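Local structure of NEQ011 (Nanoarchaeum equitans Kin4-M, 6GQ8) at residues Y23-E28 / A83-K88. The protein binds an iron(III) ion and probably reduces the superoxide anion, as a superoxide reductase of the desulfoferrodoxin family. Numbering follows the deposited sequence.
Sequences YKITIE and AKLEGK
The amide N of Tyr-23 donates to Ala-83 O at 2.8 Å, in a nearly straight bond of 170°. The return bond from Ala-83 N to Tyr-23 O is longer, 3.2 Å, and more bent. The two bonds make Tyr-23 and Ala-83 an antiparallel hydrogen-bonded pair, with CA atoms 5.4 Å apart. Both side chains rise from the same face of the sheet.

Past this pair the chain leaves the strand. The bond from CA to CB of Leu-85 points toward strand 22-29, and its side chain crosses that of Tyr-23 obliquely. The ring meets it with one side: Tyr-23 CD2 lies 3.7 Å from Leu-85 CD1, and Tyr-23 CE2 lies 3.8 Å from Leu-85 CB. Leu-85 O sits at the ring edge, in its plane, 3.9 Å from Tyr-23 CE2. CG of Tyr-23 is anti to its carbonyl carbon (chi1 -74°), which sets the ring beside the backbone N, on the side of the 83-88 segment.

The pair joins strands 22-29 and 74-84 of the three-stranded antiparallel sheet in this immunoglobulin-like beta-sandwich. Leu-85 also reaches Phe-50 of the other sheet, and both Tyr-23 and Leu-85 touch Leu-109. Ala-83 and Lys-84 pair with a strand of the second subunit, which carries the sheet across the interface. Ile-25 CD1 makes a looser apolar contact with Leu-85 CD1, at 4.4 Å. An alanine in place of Tyr-23 would probably leave Leu-85 without its ring partner and open a gap beside Leu-109. Lys-18 makes a cation-pi contact with the same ring.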
loop_
_atom_site.group_PDB
_atom_site.type_symbol
_atom_site.label_atom_id
_atom_site.label_comp_id
_atom_site.label_asym_id
_atom_site.label_seq_id
_atom_site.Cartn_x
_atom_site.Cartn_y
_atom_site.Cartn_z
ATOM N N TYR A 23 -7.261 3.239 20.988
ATOM C CA TYR A 23 -5.839 3.382 21.263
ATOM C C TYR A 23 -5.262 4.358 20.247
ATOM O O TYR A 23 -5.390 4.146 19.036
ATOM C CB TYR A 23 -5.108 2.042 21.192
ATOM C CG TYR A 23 -5.364 1.116 22.361
ATOM C CD1 TYR A 23 -4.680 1.279 23.562
ATOM C CD2 TYR A 23 -6.272 0.069 22.263
ATOM C CE1 TYR A 23 -4.905 0.431 24.635
ATOM C CE2 TYR A 23 -6.501 -0.781 23.329
ATOM C CZ TYR A 23 -5.817 -0.595 24.513
ATOM O OH TYR A 23 -6.045 -1.444 25.575
ATOM N N LYS A 24 -4.635 5.424 20.736
ATOM C CA LYS A 24 -3.943 6.377 19.878
ATOM C C LYS A 24 -2.485 5.946 19.807
ATOM O O LYS A 24 -1.753 6.036 20.799
ATOM C CB LYS A 24 -4.084 7.798 20.415
ATOM C CG LYS A 24 -3.304 8.843 19.637
ATOM C CD LYS A 24 -3.331 10.193 20.344
ATOM C CE LYS A 24 -2.533 11.237 19.579
ATOM N NZ LYS A 24 -2.477 12.533 20.305
ATOM N N ILE A 25 -2.064 5.479 18.637
ATOM C CA ILE A 25 -0.795 4.787 18.475
ATOM C C ILE A 25 0.085 5.637 17.570
ATOM O O ILE A 25 -0.204 5.796 16.377
ATOM C CB ILE A 25 -0.987 3.378 17.898
ATOM C CG1 ILE A 25 -1.919 2.562 18.799
ATOM C CG2 ILE A 25 0.349 2.671 17.759
ATOM C CD1 ILE A 25 -2.496 1.329 18.130
ATOM N N THR A 26 1.151 6.192 18.138
ATOM C CA THR A 26 2.122 6.976 17.388
ATOM C C THR A 26 3.318 6.090 17.066
ATOM O O THR A 26 3.823 5.379 17.940
ATOM C CB THR A 26 2.573 8.206 18.181
ATOM O OG1 THR A 26 1.433 8.996 18.545
ATOM C CG2 THR A 26 3.527 9.059 17.353
ATOM N N ILE A 27 3.758 6.127 15.811
ATOM C CA ILE A 27 4.931 5.388 15.363
ATOM C C ILE A 27 5.874 6.386 14.709
ATOM O O ILE A 27 5.469 7.123 13.804
ATOM C CB ILE A 27 4.567 4.261 14.376
ATOM C CG1 ILE A 27 3.434 3.397 14.932
ATOM C CG2 ILE A 27 5.780 3.393 14.092
ATOM C CD1 ILE A 27 2.606 2.731 13.861
ATOM N N GLU A 28 7.120 6.420 15.173
ATOM C CA GLU A 28 8.119 7.323 14.619
ATOM C C GLU A 28 9.441 6.588 14.477
ATOM O O GLU A 28 9.895 5.933 15.420
ATOM C CB GLU A 28 8.294 8.565 15.507
ATOM C CG GLU A 28 9.223 9.622 14.925
ATOM C CD GLU A 28 9.247 10.908 15.736
ATOM O OE1 GLU A 28 8.678 10.931 16.848
ATOM O OE2 GLU A 28 9.841 11.898 15.259
ATOM N N ALA A 83 -7.080 2.740 16.719
ATOM C CA ALA A 83 -7.635 1.401 16.588
ATOM C C ALA A 83 -8.392 1.012 17.849
ATOM O O ALA A 83 -8.041 1.424 18.958
ATOM C CB ALA A 83 -6.541 0.365 16.312
ATOM N N LYS A 84 -9.434 0.206 17.655
ATOM C CA LYS A 84 -10.105 -0.504 18.734
ATOM C C LYS A 84 -9.464 -1.881 18.853
ATOM O O LYS A 84 -9.481 -2.656 17.892
ATOM C CB LYS A 84 -11.596 -0.639 18.432
ATOM C CG LYS A 84 -12.319 0.681 18.248
ATOM C CD LYS A 84 -13.806 0.478 18.004
ATOM C CE LYS A 84 -14.543 1.807 17.960
ATOM N NZ LYS A 84 -16.008 1.623 17.783
ATOM N N LEU A 85 -8.898 -2.187 20.016
ATOM C CA LEU A 85 -8.199 -3.448 20.223
ATOM C C LEU A 85 -8.820 -4.186 21.398
ATOM O O LEU A 85 -8.965 -3.618 22.485
ATOM C CB LEU A 85 -6.706 -3.219 20.470
ATOM C CG LEU A 85 -5.977 -2.408 19.399
ATOM C CD1 LEU A 85 -4.538 -2.148 19.813
ATOM C CD2 LEU A 85 -6.037 -3.126 18.060
ATOM N N GLU A 86 -9.171 -5.451 21.179
ATOM C CA GLU A 86 -9.822 -6.264 22.198
ATOM C C GLU A 86 -8.791 -7.153 22.878
ATOM O O GLU A 86 -8.028 -7.856 22.207
ATOM C CB GLU A 86 -10.939 -7.119 21.597
ATOM C CG GLU A 86 -11.742 -7.893 22.638
ATOM C CD GLU A 86 -12.793 -8.793 22.020
ATOM O OE1 GLU A 86 -12.420 -9.753 21.311
ATOM O OE2 GLU A 86 -13.995 -8.532 22.228
ATOM N N GLY A 87 -8.770 -7.112 24.204
ATOM C CA GLY A 87 -7.907 -7.978 24.975
ATOM C C GLY A 87 -6.509 -7.422 25.119
ATOM O O GLY A 87 -6.175 -6.326 24.668
ATOM N N LYS A 88 -5.669 -8.211 25.777
ATOM C CA LYS A 88 -4.274 -7.857 25.971
ATOM C C LYS A 88 -3.403 -8.533 24.920
ATOM O O LYS A 88 -3.778 -9.538 24.312
ATOM C CB LYS A 88 -3.814 -8.238 27.380
ATOM C CG LYS A 88 -4.490 -7.411 28.462
ATOM C CD LYS A 88 -3.905 -7.674 29.838
ATOM C CE LYS A 88 -4.543 -6.762 30.876
ATOM N NZ LYS A 88 -4.066 -7.054 32.255
#